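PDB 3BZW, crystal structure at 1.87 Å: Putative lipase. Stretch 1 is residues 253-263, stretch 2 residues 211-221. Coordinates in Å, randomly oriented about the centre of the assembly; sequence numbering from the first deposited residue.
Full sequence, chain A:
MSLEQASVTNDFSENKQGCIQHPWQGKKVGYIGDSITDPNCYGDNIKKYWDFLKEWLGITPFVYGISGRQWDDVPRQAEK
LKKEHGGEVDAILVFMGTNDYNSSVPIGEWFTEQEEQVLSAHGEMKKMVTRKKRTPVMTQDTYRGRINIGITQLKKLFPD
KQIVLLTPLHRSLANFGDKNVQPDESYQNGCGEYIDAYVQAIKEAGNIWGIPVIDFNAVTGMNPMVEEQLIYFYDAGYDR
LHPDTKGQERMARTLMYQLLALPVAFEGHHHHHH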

# COMPACT_ATOMS: atom_id res chain seq x y z
N ARG A 253 -25.86 17.15 25.30
CA ARG A 253 -25.13 16.41 26.32
C ARG A 253 -23.73 16.06 25.80
O ARG A 253 -22.75 16.05 26.57
CB ARG A 253 -25.88 15.13 26.68
CG ARG A 253 -25.54 14.63 28.07
CD ARG A 253 -26.16 15.52 29.13
NE ARG A 253 -25.49 15.37 30.41
CZ ARG A 253 -25.85 15.99 31.53
NH1 ARG A 253 -26.90 16.81 31.52
NH2 ARG A 253 -25.16 15.80 32.65
N THR A 254 -23.63 15.78 24.51
CA THR A 254 -22.34 15.46 23.90
C THR A 254 -21.47 16.71 23.98
O THR A 254 -20.32 16.66 24.42
CB THR A 254 -22.52 15.06 22.42
OG1 THR A 254 -23.27 13.84 22.34
CG2 THR A 254 -21.16 14.86 21.75
N LEU A 255 -22.05 17.82 23.56
CA LEU A 255 -21.36 19.10 23.55
C LEU A 255 -20.89 19.47 24.95
O LEU A 255 -19.78 19.98 25.13
CB LEU A 255 -22.32 20.17 23.00
CG LEU A 255 -21.77 21.46 22.42
CD1 LEU A 255 -20.60 21.18 21.49
CD2 LEU A 255 -22.90 22.17 21.66
N MSE A 256 -21.72 19.20 25.95
CA MSE A 256 -21.38 19.52 27.32
C MSE A 256 -20.04 18.92 27.74
O MSE A 256 -19.19 19.61 28.31
CB MSE A 256 -22.46 19.03 28.28
CG MSE A 256 -22.22 19.44 29.72
SE MSE A 256 -23.69 18.94 30.89
CE MSE A 256 -22.67 18.12 32.29
N TYR A 257 -19.84 17.64 27.45
CA TYR A 257 -18.59 16.99 27.83
C TYR A 257 -17.43 17.22 26.87
O TYR A 257 -16.27 17.15 27.26
CB TYR A 257 -18.84 15.50 28.06
CG TYR A 257 -19.68 15.30 29.30
CD1 TYR A 257 -19.12 15.39 30.57
CD2 TYR A 257 -21.06 15.11 29.20
CE1 TYR A 257 -19.91 15.31 31.71
CE2 TYR A 257 -21.86 15.03 30.33
CZ TYR A 257 -21.28 15.14 31.58
OH TYR A 257 -22.07 15.08 32.70
N GLN A 258 -17.74 17.49 25.60
CA GLN A 258 -16.71 17.75 24.61
C GLN A 258 -16.09 19.13 24.86
O GLN A 258 -14.90 19.35 24.62
CB GLN A 258 -17.30 17.71 23.20
CG GLN A 258 -17.65 16.31 22.71
CD GLN A 258 -16.43 15.51 22.29
OE1 GLN A 258 -15.70 15.90 21.38
NE2 GLN A 258 -16.21 14.37 22.95
N LEU A 259 -16.91 20.07 25.34
CA LEU A 259 -16.45 21.43 25.62
C LEU A 259 -15.64 21.53 26.91
O LEU A 259 -15.02 22.57 27.19
CB LEU A 259 -17.65 22.38 25.70
CG LEU A 259 -18.36 22.70 24.38
CD1 LEU A 259 -19.56 23.59 24.65
CD2 LEU A 259 -17.39 23.39 23.43
N LEU A 260 -15.65 20.46 27.69
CA LEU A 260 -14.92 20.41 28.95
C LEU A 260 -13.42 20.58 28.69
O LEU A 260 -12.66 21.00 29.56
CB LEU A 260 -15.17 19.07 29.64
CG LEU A 260 -15.54 19.04 31.12
CD1 LEU A 260 -15.60 17.59 31.58
CD2 LEU A 260 -14.52 19.82 31.94
N ALA A 261 -13.01 20.24 27.47
CA ALA A 261 -11.60 20.31 27.08
C ALA A 261 -11.13 21.69 26.63
O ALA A 261 -9.94 21.89 26.38
CB ALA A 261 -11.33 19.29 25.98
N LEU A 262 -12.06 22.64 26.54
CA LEU A 262 -11.71 23.99 26.09
C LEU A 262 -12.10 25.07 27.08
O LEU A 262 -13.24 25.11 27.55
CB LEU A 262 -12.39 24.28 24.74
CG LEU A 262 -12.02 23.34 23.59
CD1 LEU A 262 -12.99 23.51 22.42
CD2 LEU A 262 -10.59 23.63 23.15
N PRO A 263 -11.17 25.98 27.41
CA PRO A 263 -11.47 27.05 28.36
C PRO A 263 -12.27 28.15 27.67
O PRO A 263 -12.33 28.21 26.44
CB PRO A 263 -10.09 27.54 28.77
CG PRO A 263 -9.33 27.44 27.47
CD PRO A 263 -9.76 26.06 26.96
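Stretch 2 (211-221) IPVIDFNAVTG

Stretch 2 runs along one side of the helix of stretch 1 in the opposite sense. Register pairs show this plainly: the CA atoms of Leu262 and Pro212 lie 8.6 Å apart, those of Gln258 and Ile214 7.3 Å, those of Leu255 and Phe216 8.1 Å, and those of Thr254 and Thr220 6.0 Å, so that one stretch climbs while the other descends. The backbones are closest at the last of these pairs, where two small threonines meet.

Stretch 1 enters as a helix already under way and keeps helical torsions to Ala261, then opens into an extended conformation at Leu262. Stretch 2 begins extended, with a short strand at Val213 and Ile214, and turns at Asp215 into a short helix starting at Phe216. Asp215 O accepts hydrogen bonds from Ala218 N at 2.9 Å and Val219 N at 3.0 Å. Gly221 leaves the helical region with positive phi, a conformation that glycine adopts easily because it has no CB.

Alternation in the extended part decides what meets the helix. Pro212 and Ile214 point their CA-to-CB bonds toward stretch 1, while Val213 between them points away. Ile214 is the principal bump, with the largest covered area of any residue here. Its CD1 enters a hollow between two leucines one helical turn apart, 3.6 Å from Leu259 CD2 and 4.1 Å from Leu255 CD1. A long, branched aliphatic chain suits the place: CD1 reaches in between the leucines, while CG2 lies 3.7 Å from Gln258 OE1. Neither Leu255 nor Leu259 starts out toward stretch 2; both leave the backbone sideways, and their ends come nearer to complete the pocket.

Farther along, Leu262 CD2 rests against Pro212 CB at 4.1 Å. The compact proline ring offers a rigid apolar surface, and the leucine, pointing toward it from the chain beyond the helix, covers it.

At the other end, Phe216 also departs sideways and brings its ring back to the helix. Phe216 CE1 lies 4.0 Å from Leu255 CD1 and 4.1 Å from Thr254 CG2, both methyls approaching the ring obliquely. The broad ring thus spans two successive residues of stretch 1.

Val219 fills the space between Thr254 and Gln258, which are also one turn apart. Its CG2 is 3.8 Å from Thr254 CG2, and its CG1 is 3.8 Å from Gln258 OE1; CG2 lies against both residues, and CG1 adds a further contact with Gln258. Gln258 combines an aliphatic stem with a polar end, which suits a partly exposed residue: the stem packs while NE2 is hydrogen-bonded elsewhere in the structure.

Thr254 is small enough to allow the close approach and has two kinds of surface to offer. Its CG2 packs against Phe216 and Val219, 3.7 Å from Val219 O, and also borders Thr220, whose CA lies 3.9 Å from Thr254 OG1. No direct hydrogen bond joins the stretches. Instead, a water donates to Val219 O at 2.7 Å and to Thr254 OG1 at 2.8 Å, bridging the two stretches beside an otherwise largely apolar fit that buries 448 Å² in all.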

# COMPACT_ATOMS: atom_id res chain seq x y z
N ILE A 211 -7.72 26.81 14.82
CA ILE A 211 -8.98 26.93 15.53
C ILE A 211 -9.44 25.54 15.96
O ILE A 211 -9.29 24.58 15.21
CB ILE A 211 -10.04 27.61 14.62
CG1 ILE A 211 -11.29 27.97 15.42
CG2 ILE A 211 -10.40 26.69 13.45
CD1 ILE A 211 -12.27 28.86 14.66
N PRO A 212 -9.99 25.42 17.17
CA PRO A 212 -10.44 24.10 17.61
C PRO A 212 -11.69 23.63 16.86
O PRO A 212 -12.55 24.43 16.51
CB PRO A 212 -10.69 24.29 19.11
CG PRO A 212 -11.11 25.73 19.19
CD PRO A 212 -10.14 26.41 18.25
N VAL A 213 -11.76 22.33 16.62
CA VAL A 213 -12.90 21.75 15.93
C VAL A 213 -13.38 20.54 16.71
O VAL A 213 -12.58 19.69 17.08
CB VAL A 213 -12.53 21.29 14.50
CG1 VAL A 213 -13.74 20.63 13.83
CG2 VAL A 213 -12.04 22.48 13.67
N ILE A 214 -14.68 20.49 16.97
CA ILE A 214 -15.28 19.35 17.66
C ILE A 214 -15.94 18.56 16.53
O ILE A 214 -16.82 19.07 15.84
CB ILE A 214 -16.33 19.80 18.70
CG1 ILE A 214 -15.62 20.51 19.86
CG2 ILE A 214 -17.11 18.59 19.22
CD1 ILE A 214 -16.55 20.97 20.96
N ASP A 215 -15.50 17.32 16.33
CA ASP A 215 -16.03 16.50 15.25
C ASP A 215 -17.40 15.92 15.62
O ASP A 215 -17.55 14.71 15.82
CB ASP A 215 -15.04 15.38 14.92
CG ASP A 215 -15.34 14.71 13.59
OD1 ASP A 215 -16.23 15.19 12.85
OD2 ASP A 215 -14.67 13.70 13.27
N PHE A 216 -18.38 16.81 15.69
CA PHE A 216 -19.76 16.49 16.02
C PHE A 216 -20.30 15.35 15.16
O PHE A 216 -21.05 14.50 15.63
CB PHE A 216 -20.61 17.75 15.85
CG PHE A 216 -21.55 18.02 16.99
CD1 PHE A 216 -21.14 17.84 18.31
CD2 PHE A 216 -22.83 18.50 16.75
CE1 PHE A 216 -21.98 18.13 19.37
CE2 PHE A 216 -23.69 18.79 17.81
CZ PHE A 216 -23.27 18.61 19.12
N ASN A 217 -19.91 15.36 13.89
CA ASN A 217 -20.33 14.34 12.93
C ASN A 217 -20.12 12.94 13.49
O ASN A 217 -20.94 12.04 13.29
CB ASN A 217 -19.54 14.51 11.63
CG ASN A 217 -19.93 13.50 10.57
OD1 ASN A 217 -19.30 12.45 10.43
ND2 ASN A 217 -20.98 13.81 9.81
N ALA A 218 -19.02 12.75 14.21
CA ALA A 218 -18.73 11.45 14.79
C ALA A 218 -19.14 11.30 16.26
O ALA A 218 -19.83 10.35 16.62
CB ALA A 218 -17.24 11.13 14.65
N VAL A 219 -18.73 12.24 17.11
CA VAL A 219 -19.02 12.13 18.55
C VAL A 219 -20.47 12.10 19.02
O VAL A 219 -20.75 11.55 20.09
CB VAL A 219 -18.25 13.18 19.37
CG1 VAL A 219 -16.75 12.96 19.19
CG2 VAL A 219 -18.64 14.59 18.94
N THR A 220 -21.40 12.66 18.25
CA THR A 220 -22.81 12.63 18.65
C THR A 220 -23.31 11.19 18.56
O THR A 220 -24.25 10.79 19.25
CB THR A 220 -23.70 13.51 17.75
OG1 THR A 220 -23.63 13.03 16.40
CG2 THR A 220 -23.26 14.96 17.80
N GLY A 221 -22.68 10.41 17.68
CA GLY A 221 -23.07 9.02 17.50
C GLY A 221 -24.44 8.90 16.86
O GLY A 221 -25.08 7.85 16.94
O HOH W 1 -21.62 11.60 22.68